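Tetrapyrrole methylase family protein (Chlorobaculum tepidum, PDB 3HH1) probably catalyses the S-adenosyl-L-methionine-dependent 2'-O-methylation of the ribose of cytidine 1402 in 16S rRNA, this chain being the N-terminal part of the enzyme. Local coordinates at residues Ala12-Leu15 with Gly16-Asp20; Ile45-His49 with Phe50-Gly54; Arg70-Ile73 with Glu74-Glu78. All coordinates share one frame; numbering follows the deposited sequence.

In the fold
The three contacts are local ones, spaced along a parallel five-stranded alpha/beta domain. Interactions 1 and 2 adjoin, with centres about 13 Å apart: Asp19 OD1 lies 2.7 Å from His49 NE2, a probable hydrogen bond, and Thr13 CB comes within 3.4 Å of Leu46 CD1. The loop leaving strand 8-13 thus packs against the end of helix 40-49. Interaction 3, within helix 65-77, is remote from both, its centre about 27 Å from that of interaction 1, on the opposite side of the chain's centre, and about 23 Å from that of interaction 2. The ligand met in these contacts is a sulfate ion, probably from the crystallisation liquor, bound at interaction 3.

Interaction 1 (Ala12-Leu15 with Gly16-Asp20); sequences ATPL and GNLDD
Pro14 and Leu18 meet obliquely across the bend that follows strand 8-13, the pyrrolidine ring presenting its CG and CD atoms to one methyl of the leucine. CD2 of Leu18 lies 3.8 Å from CG of Pro14, and the same methyl also comes 3.1 Å from Pro14 O, a close approach without a polar bond. Leu18 reaches back because its CG stands beside its own backbone N, opposite the carbonyl carbon (chi1 -69°). The carbonyl oxygen of Gly16 also sits 3.4 Å from Pro14 CG and equally near CB, bringing a backbone dipole against the ring's carbons. Leu15 behaves differently: its CB bond points away from the following residues, and its side chain touches Arg42 of helix 40-49 instead. Leu18 packs in addition on Leu46 and His49 of that helix, joining the turn to its neighbour. Beyond it the chain tightens into a short 3-10 segment, Leu18-Asp20, whose Asp20 N bonds to Asn17 O at 3.1 Å. With Pro14 packed on Leu18 within it, this turn forms the beta-alpha connection from strand 8-13 to helix 23-31, as found in parallel alpha/beta domains.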
loop_
_atom_site.group_PDB
_atom_site.type_symbol
_atom_site.label_atom_id
_atom_site.label_comp_id
_atom_site.label_asym_id
_atom_site.label_seq_id
_atom_site.Cartn_x
_atom_site.Cartn_y
_atom_site.Cartn_z
ATOM N N ALA A 12 -4.742 4.577 -7.415
ATOM C CA ALA A 12 -5.789 4.275 -6.453
ATOM C C ALA A 12 -7.142 4.591 -7.076
ATOM O O ALA A 12 -7.285 5.640 -7.675
ATOM C CB ALA A 12 -5.612 5.102 -5.167
ATOM N N THR A 13 -8.116 3.687 -6.968
ATOM C CA THR A 13 -9.403 3.902 -7.620
ATOM C C THR A 13 -10.522 3.752 -6.608
ATOM O O THR A 13 -10.506 2.827 -5.829
ATOM C CB THR A 13 -9.634 2.951 -8.850
ATOM O OG1 THR A 13 -9.560 1.581 -8.455
ATOM C CG2 THR A 13 -8.551 3.179 -9.955
ATOM N N PRO A 14 -11.483 4.688 -6.603
ATOM C CA PRO A 14 -12.625 4.622 -5.651
ATOM C C PRO A 14 -13.651 3.616 -6.136
ATOM O O PRO A 14 -13.658 3.270 -7.326
ATOM C CB PRO A 14 -13.212 6.023 -5.731
ATOM C CG PRO A 14 -12.968 6.424 -7.167
ATOM C CD PRO A 14 -11.597 5.831 -7.520
ATOM N N LEU A 15 -14.524 3.163 -5.248
ATOM C CA LEU A 15 -15.571 2.216 -5.629
ATOM C C LEU A 15 -16.686 2.907 -6.443
ATOM O O LEU A 15 -17.242 2.327 -7.381
ATOM C CB LEU A 15 -16.156 1.531 -4.380
ATOM C CG LEU A 15 -17.120 0.337 -4.521
ATOM C CD1 LEU A 15 -18.544 0.753 -4.949
ATOM C CD2 LEU A 15 -16.549 -0.729 -5.447
ATOM N N GLY A 16 -17.008 4.141 -6.086
ATOM C CA GLY A 16 -18.035 4.898 -6.803
ATOM C C GLY A 16 -17.500 6.266 -7.165
ATOM O O GLY A 16 -16.335 6.544 -6.921
ATOM N N ASN A 17 -18.352 7.116 -7.739
ATOM C CA ASN A 17 -17.949 8.461 -8.141
ATOM C C ASN A 17 -16.616 8.409 -8.860
ATOM O O ASN A 17 -15.710 9.198 -8.592
ATOM C CB ASN A 17 -17.852 9.393 -6.945
ATOM C CG ASN A 17 -19.194 9.864 -6.477
ATOM O OD1 ASN A 17 -20.206 9.678 -7.165
ATOM N ND2 ASN A 17 -19.227 10.482 -5.294
ATOM N N LEU A 18 -16.525 7.462 -9.787
ATOM C CA LEU A 18 -15.340 7.311 -10.600
ATOM C C LEU A 18 -14.987 8.583 -11.364
ATOM O O LEU A 18 -13.831 8.816 -11.641
ATOM C CB LEU A 18 -15.531 6.183 -11.596
ATOM C CG LEU A 18 -15.596 4.787 -10.978
ATOM C CD1 LEU A 18 -15.750 3.751 -12.068
ATOM C CD2 LEU A 18 -14.351 4.514 -10.123
ATOM N N ASP A 19 -15.992 9.367 -11.754
ATOM C CA ASP A 19 -15.733 10.581 -12.563
ATOM C C ASP A 19 -14.977 11.660 -11.772
ATOM O O ASP A 19 -14.444 12.616 -12.375
ATOM C CB ASP A 19 -17.031 11.132 -13.153
ATOM C CG ASP A 19 -17.493 10.369 -14.396
ATOM O OD1 ASP A 19 -16.729 9.533 -14.981
ATOM O OD2 ASP A 19 -18.617 10.641 -14.819
ATOM N N ASP A 20 -14.882 11.502 -10.442
ATOM C CA ASP A 20 -14.024 12.403 -9.643
ATOM C C ASP A 20 -12.523 12.068 -9.639
ATOM O O ASP A 20 -11.714 12.820 -9.086
ATOM C CB ASP A 20 -14.548 12.526 -8.210
ATOM C CG ASP A 20 -15.815 13.381 -8.138
ATOM O OD1 ASP A 20 -16.037 14.209 -9.053
ATOM O OD2 ASP A 20 -16.594 13.214 -7.178
#

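Interaction 2 (Ile45-His49 with Phe50-Gly54); sequences ILLKH and FGIEG
An edge-to-face pair of adjacent aromatic residues, His49 and Phe50, marks the end of helix 40-49. CD2 of the imidazole stands 3.6 Å above the phenyl plane, over its centre, and the planes are almost perpendicular at 87°. With His49 CG anti to the backbone N (chi1 -180°) and Phe50 CG beside its own, the two rings come together in this T-shape. At the edge of the phenyl ring, in its plane, Leu46 CD2 lies 3.9 Å from Phe50 CD2. The backbone closes in a Schellman motif: Ile52 N bonds to Leu47 O at 2.9 Å and nearly straight (169°), while Gly51 N reaches Lys48 O at 3.0 Å from above the carbonyl plane. Gly51, with positive phi, is the C-prime residue. The reversal lays Ile52 over Leu47, CG2 lying 4.0 Å from Leu47 CD2. An alanine at Phe50 would remove the ring, and would probably leave the His49 edge without its face and open a gap beside Leu46. The imidazole is hydrogen-bonded to Asp19 from the loop after strand 8-13, whereas Phe50 and Ile52 pack on Val26 and Leu29 of helix 23-31, before the chain runs on to strand 57-59.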
loop_
_atom_site.group_PDB
_atom_site.type_symbol
_atom_site.label_atom_id
_atom_site.label_comp_id
_atom_site.label_asym_id
_atom_site.label_seq_id
_atom_site.Cartn_x
_atom_site.Cartn_y
_atom_site.Cartn_z
ATOM N N ILE A 45 -15.115 -3.119 -14.892
ATOM C CA ILE A 45 -16.162 -2.156 -14.727
ATOM C C ILE A 45 -15.615 -0.724 -14.818
ATOM O O ILE A 45 -16.178 0.115 -15.522
ATOM C CB ILE A 45 -16.908 -2.358 -13.388
ATOM C CG1 ILE A 45 -17.720 -3.655 -13.434
ATOM C CG2 ILE A 45 -17.823 -1.194 -13.116
ATOM C CD1 ILE A 45 -18.239 -4.108 -12.071
ATOM N N LEU A 46 -14.522 -0.461 -14.121
ATOM C CA LEU A 46 -13.842 0.851 -14.190
ATOM C C LEU A 46 -13.420 1.236 -15.601
ATOM O O LEU A 46 -13.688 2.330 -16.054
ATOM C CB LEU A 46 -12.636 0.880 -13.245
ATOM C CG LEU A 46 -11.919 2.245 -13.108
ATOM C CD1 LEU A 46 -11.409 2.429 -11.685
ATOM C CD2 LEU A 46 -10.832 2.352 -14.140
ATOM N N LEU A 47 -12.749 0.318 -16.288
ATOM C CA LEU A 47 -12.308 0.579 -17.645
ATOM C C LEU A 47 -13.466 0.848 -18.600
ATOM O O LEU A 47 -13.398 1.779 -19.376
ATOM C CB LEU A 47 -11.424 -0.563 -18.159
ATOM C CG LEU A 47 -10.133 -0.755 -17.329
ATOM C CD1 LEU A 47 -9.335 -1.943 -17.857
ATOM C CD2 LEU A 47 -9.242 0.483 -17.160
ATOM N N LYS A 48 -14.526 0.045 -18.531
ATOM C CA LYS A 48 -15.703 0.247 -19.339
ATOM C C LYS A 48 -16.281 1.630 -19.067
ATOM O O LYS A 48 -16.672 2.324 -19.989
ATOM C CB LYS A 48 -16.738 -0.829 -19.050
ATOM C CG LYS A 48 -18.047 -0.681 -19.832
ATOM C CD LYS A 48 -19.181 -1.514 -19.231
ATOM C CE LYS A 48 -19.449 -2.805 -19.983
ATOM N NZ LYS A 48 -20.751 -3.417 -19.551
ATOM N N HIS A 49 -16.320 2.031 -17.801
ATOM C CA HIS A 49 -16.838 3.344 -17.443
ATOM C C HIS A 49 -16.149 4.486 -18.183
ATOM O O HIS A 49 -16.802 5.467 -18.580
ATOM C CB HIS A 49 -16.663 3.561 -15.945
ATOM C CG HIS A 49 -17.167 4.875 -15.457
ATOM N ND1 HIS A 49 -18.486 5.084 -15.122
ATOM C CD2 HIS A 49 -16.529 6.043 -15.227
ATOM C CE1 HIS A 49 -18.639 6.332 -14.709
ATOM N NE2 HIS A 49 -17.467 6.938 -14.782
ATOM N N PHE A 50 -14.834 4.392 -18.330
ATOM C CA PHE A 50 -14.080 5.482 -18.957
ATOM C C PHE A 50 -13.861 5.245 -20.447
ATOM O O PHE A 50 -13.118 6.000 -21.106
ATOM C CB PHE A 50 -12.755 5.667 -18.280
ATOM C CG PHE A 50 -12.852 6.229 -16.908
ATOM C CD1 PHE A 50 -13.346 7.496 -16.694
ATOM C CD2 PHE A 50 -12.388 5.517 -15.830
ATOM C CE1 PHE A 50 -13.433 7.999 -15.414
ATOM C CE2 PHE A 50 -12.444 6.029 -14.576
ATOM C CZ PHE A 50 -12.967 7.292 -14.369
ATOM N N GLY A 51 -14.483 4.203 -20.975
ATOM C CA GLY A 51 -14.338 3.851 -22.382
ATOM C C GLY A 51 -12.924 3.452 -22.773
ATOM O O GLY A 51 -12.451 3.787 -23.868
ATOM N N ILE A 52 -12.256 2.729 -21.882
ATOM C CA ILE A 52 -10.914 2.231 -22.110
ATOM C C ILE A 52 -11.108 0.821 -22.653
ATOM O O ILE A 52 -11.542 -0.089 -21.943
ATOM C CB ILE A 52 -10.058 2.339 -20.818
ATOM C CG1 ILE A 52 -9.897 3.829 -20.440
ATOM C CG2 ILE A 52 -8.690 1.580 -20.936
ATOM C CD1 ILE A 52 -9.317 4.090 -19.021
ATOM N N GLU A 53 -10.813 0.654 -23.927
ATOM C CA GLU A 53 -11.045 -0.591 -24.641
ATOM C C GLU A 53 -9.768 -1.274 -25.071
ATOM O O GLU A 53 -8.816 -0.607 -25.452
ATOM C CB GLU A 53 -11.827 -0.319 -25.918
ATOM C CG GLU A 53 -13.235 0.119 -25.706
ATOM C CD GLU A 53 -13.874 0.378 -27.040
ATOM O OE1 GLU A 53 -13.638 1.491 -27.561
ATOM O OE2 GLU A 53 -14.542 -0.538 -27.577
ATOM N N GLY A 54 -9.795 -2.594 -25.034
ATOM C CA GLY A 54 -8.763 -3.440 -25.609
ATOM C C GLY A 54 -7.491 -3.544 -24.784
ATOM O O GLY A 54 -6.484 -4.044 -25.268
#

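Interaction 3 (Arg70-Ile73 with Glu74-Glu78); sequences RQVI and ELLEE. With SO4 (sulfate ion), chain E.
Val72 and Leu76 lie side by side on the inward face of helix 65-77, with Val72 CG1 3.9 Å from Leu76 CD1. Both side chains are buried. CG of Leu76, set beside its own backbone N, passes close over Val72 O, whose carbonyl also accepts the Leu76 N-H at 3.0 Å, nearly in line with the C=O bond. Around this pair the sheet and the next helix close in: Val72 packs on Val58, Ala36 and Met100, and Leu76 on Ala104 of helix 98-106 and on Leu109 of the loop after it. Ile73, half covered, turns its CG2 toward the methylene CG of Glu77 at 3.9 Å, a hydrocarbon contact that leaves the glutamate's carboxylate beyond it.

The solvent side is looser. Arg70 and Glu74 run alongside each other in the same direction, yet they meet through carbon: Glu74 OE2 is 3.3 Å from Arg70 CG, while its distance to Arg70 NE, 4.5 Å, is beyond a salt bridge. The guanidinium and carboxylate planes are 55° apart. Arg70 bends at chi3 (58°), and its guanidinium extends past the carboxylate to a sulfate ion, which NH2 grips by an almost straight bond to O1 of 2.8 Å. Arg67 NE binds the same ion. Gln71, on a neighbouring flank, gives its OE1 to Arg56.

The helix is therefore amphipathic, and its two faces differ in chemistry. Regular i to i+4 backbone bonds, such as Glu74 N to Arg70 O at 2.9 Å, run beneath both. Against the sheet, apolar branches pack side by side; outside, Glu74 probably exerts only a modest attraction on Arg70, whose directional bond goes to the anion. With Arg67 sharing it, the sulfate probably reports a local concentration of positive charge rather than a natural ligand.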
loop_
_atom_site.group_PDB
_atom_site.type_symbol
_atom_site.label_atom_id
_atom_site.label_comp_id
_atom_site.label_asym_id
_atom_site.label_seq_id
_atom_site.Cartn_x
_atom_site.Cartn_y
_atom_site.Cartn_z
ATOM N N ARG A 70 5.938 -12.029 -13.019
ATOM C CA ARG A 70 6.822 -12.195 -14.159
ATOM C C ARG A 70 6.371 -11.355 -15.335
ATOM O O ARG A 70 7.184 -10.684 -15.969
ATOM C CB ARG A 70 6.919 -13.643 -14.573
ATOM C CG ARG A 70 7.894 -13.875 -15.663
ATOM C CD ARG A 70 8.236 -15.340 -15.795
ATOM N NE ARG A 70 7.043 -16.146 -16.052
ATOM C CZ ARG A 70 6.472 -16.994 -15.195
ATOM N NH1 ARG A 70 6.979 -17.227 -13.975
ATOM N NH2 ARG A 70 5.380 -17.647 -15.582
ATOM N N GLN A 71 5.086 -11.389 -15.637
ATOM C CA GLN A 71 4.551 -10.618 -16.755
ATOM C C GLN A 71 4.788 -9.118 -16.593
ATOM O O GLN A 71 5.156 -8.438 -17.568
ATOM C CB GLN A 71 3.058 -10.851 -16.925
ATOM C CG GLN A 71 2.723 -12.224 -17.461
ATOM C CD GLN A 71 1.244 -12.372 -17.571
ATOM O OE1 GLN A 71 0.712 -12.430 -18.652
ATOM N NE2 GLN A 71 0.564 -12.316 -16.463
ATOM N N VAL A 72 4.579 -8.620 -15.380
ATOM C CA VAL A 72 4.747 -7.190 -15.104
ATOM C C VAL A 72 6.215 -6.809 -15.199
ATOM O O VAL A 72 6.551 -5.812 -15.857
ATOM C CB VAL A 72 4.167 -6.809 -13.724
ATOM C CG1 VAL A 72 4.655 -5.406 -13.233
ATOM C CG2 VAL A 72 2.633 -6.940 -13.735
ATOM N N ILE A 73 7.092 -7.600 -14.584
ATOM C CA ILE A 73 8.522 -7.296 -14.630
ATOM C C ILE A 73 9.050 -7.349 -16.049
ATOM O O ILE A 73 9.822 -6.477 -16.446
ATOM C CB ILE A 73 9.380 -8.221 -13.705
ATOM C CG1 ILE A 73 9.012 -8.041 -12.218
ATOM C CG2 ILE A 73 10.911 -8.023 -13.940
ATOM C CD1 ILE A 73 9.348 -6.726 -11.608
ATOM N N GLU A 74 8.616 -8.334 -16.837
ATOM C CA GLU A 74 9.048 -8.421 -18.216
ATOM C C GLU A 74 8.602 -7.210 -18.990
ATOM O O GLU A 74 9.389 -6.648 -19.772
ATOM C CB GLU A 74 8.591 -9.725 -18.861
ATOM C CG GLU A 74 9.381 -10.892 -18.293
ATOM C CD GLU A 74 8.992 -12.251 -18.844
ATOM O OE1 GLU A 74 8.068 -12.334 -19.675
ATOM O OE2 GLU A 74 9.610 -13.255 -18.414
ATOM N N LEU A 75 7.358 -6.779 -18.800
ATOM C CA LEU A 75 6.868 -5.606 -19.533
ATOM C C LEU A 75 7.659 -4.330 -19.154
ATOM O O LEU A 75 8.040 -3.558 -20.014
ATOM C CB LEU A 75 5.404 -5.429 -19.283
ATOM C CG LEU A 75 4.508 -4.676 -20.269
ATOM C CD1 LEU A 75 4.905 -4.796 -21.758
ATOM C CD2 LEU A 75 3.105 -5.147 -20.046
ATOM N N LEU A 76 7.915 -4.143 -17.872
ATOM C CA LEU A 76 8.704 -2.990 -17.388
ATOM C C LEU A 76 10.139 -3.016 -17.931
ATOM O O LEU A 76 10.673 -1.998 -18.398
ATOM C CB LEU A 76 8.711 -2.994 -15.870
ATOM C CG LEU A 76 7.411 -2.689 -15.115
ATOM C CD1 LEU A 76 7.585 -2.909 -13.613
ATOM C CD2 LEU A 76 6.885 -1.273 -15.441
ATOM N N GLU A 77 10.754 -4.192 -17.922
ATOM C CA GLU A 77 12.113 -4.315 -18.466
ATOM C C GLU A 77 12.153 -4.004 -19.966
ATOM O O GLU A 77 13.172 -3.519 -20.490
ATOM C CB GLU A 77 12.647 -5.722 -18.249
ATOM C CG GLU A 77 12.860 -6.128 -16.803
ATOM C CD GLU A 77 14.101 -5.525 -16.192
ATOM O OE1 GLU A 77 14.869 -4.878 -16.930
ATOM O OE2 GLU A 77 14.328 -5.705 -14.962
ATOM N N GLU A 78 11.073 -4.340 -20.672
ATOM C CA GLU A 78 10.959 -4.009 -22.067
ATOM C C GLU A 78 10.601 -2.543 -22.357
ATOM O O GLU A 78 10.414 -2.202 -23.527
ATOM C CB GLU A 78 9.950 -4.934 -22.759
ATOM C CG GLU A 78 10.356 -6.425 -22.770
ATOM C CD GLU A 78 11.398 -6.752 -23.804
ATOM O OE1 GLU A 78 12.028 -5.802 -24.349
ATOM O OE2 GLU A 78 11.597 -7.970 -24.077
HETATM S S SO4 E . 3.608 -18.171 -18.781
HETATM O O1 SO4 E . 4.392 -17.133 -18.097
HETATM O O2 SO4 E . 4.504 -19.250 -19.200
HETATM O O3 SO4 E . 2.592 -18.721 -17.885
HETATM O O4 SO4 E . 2.919 -17.625 -19.952
#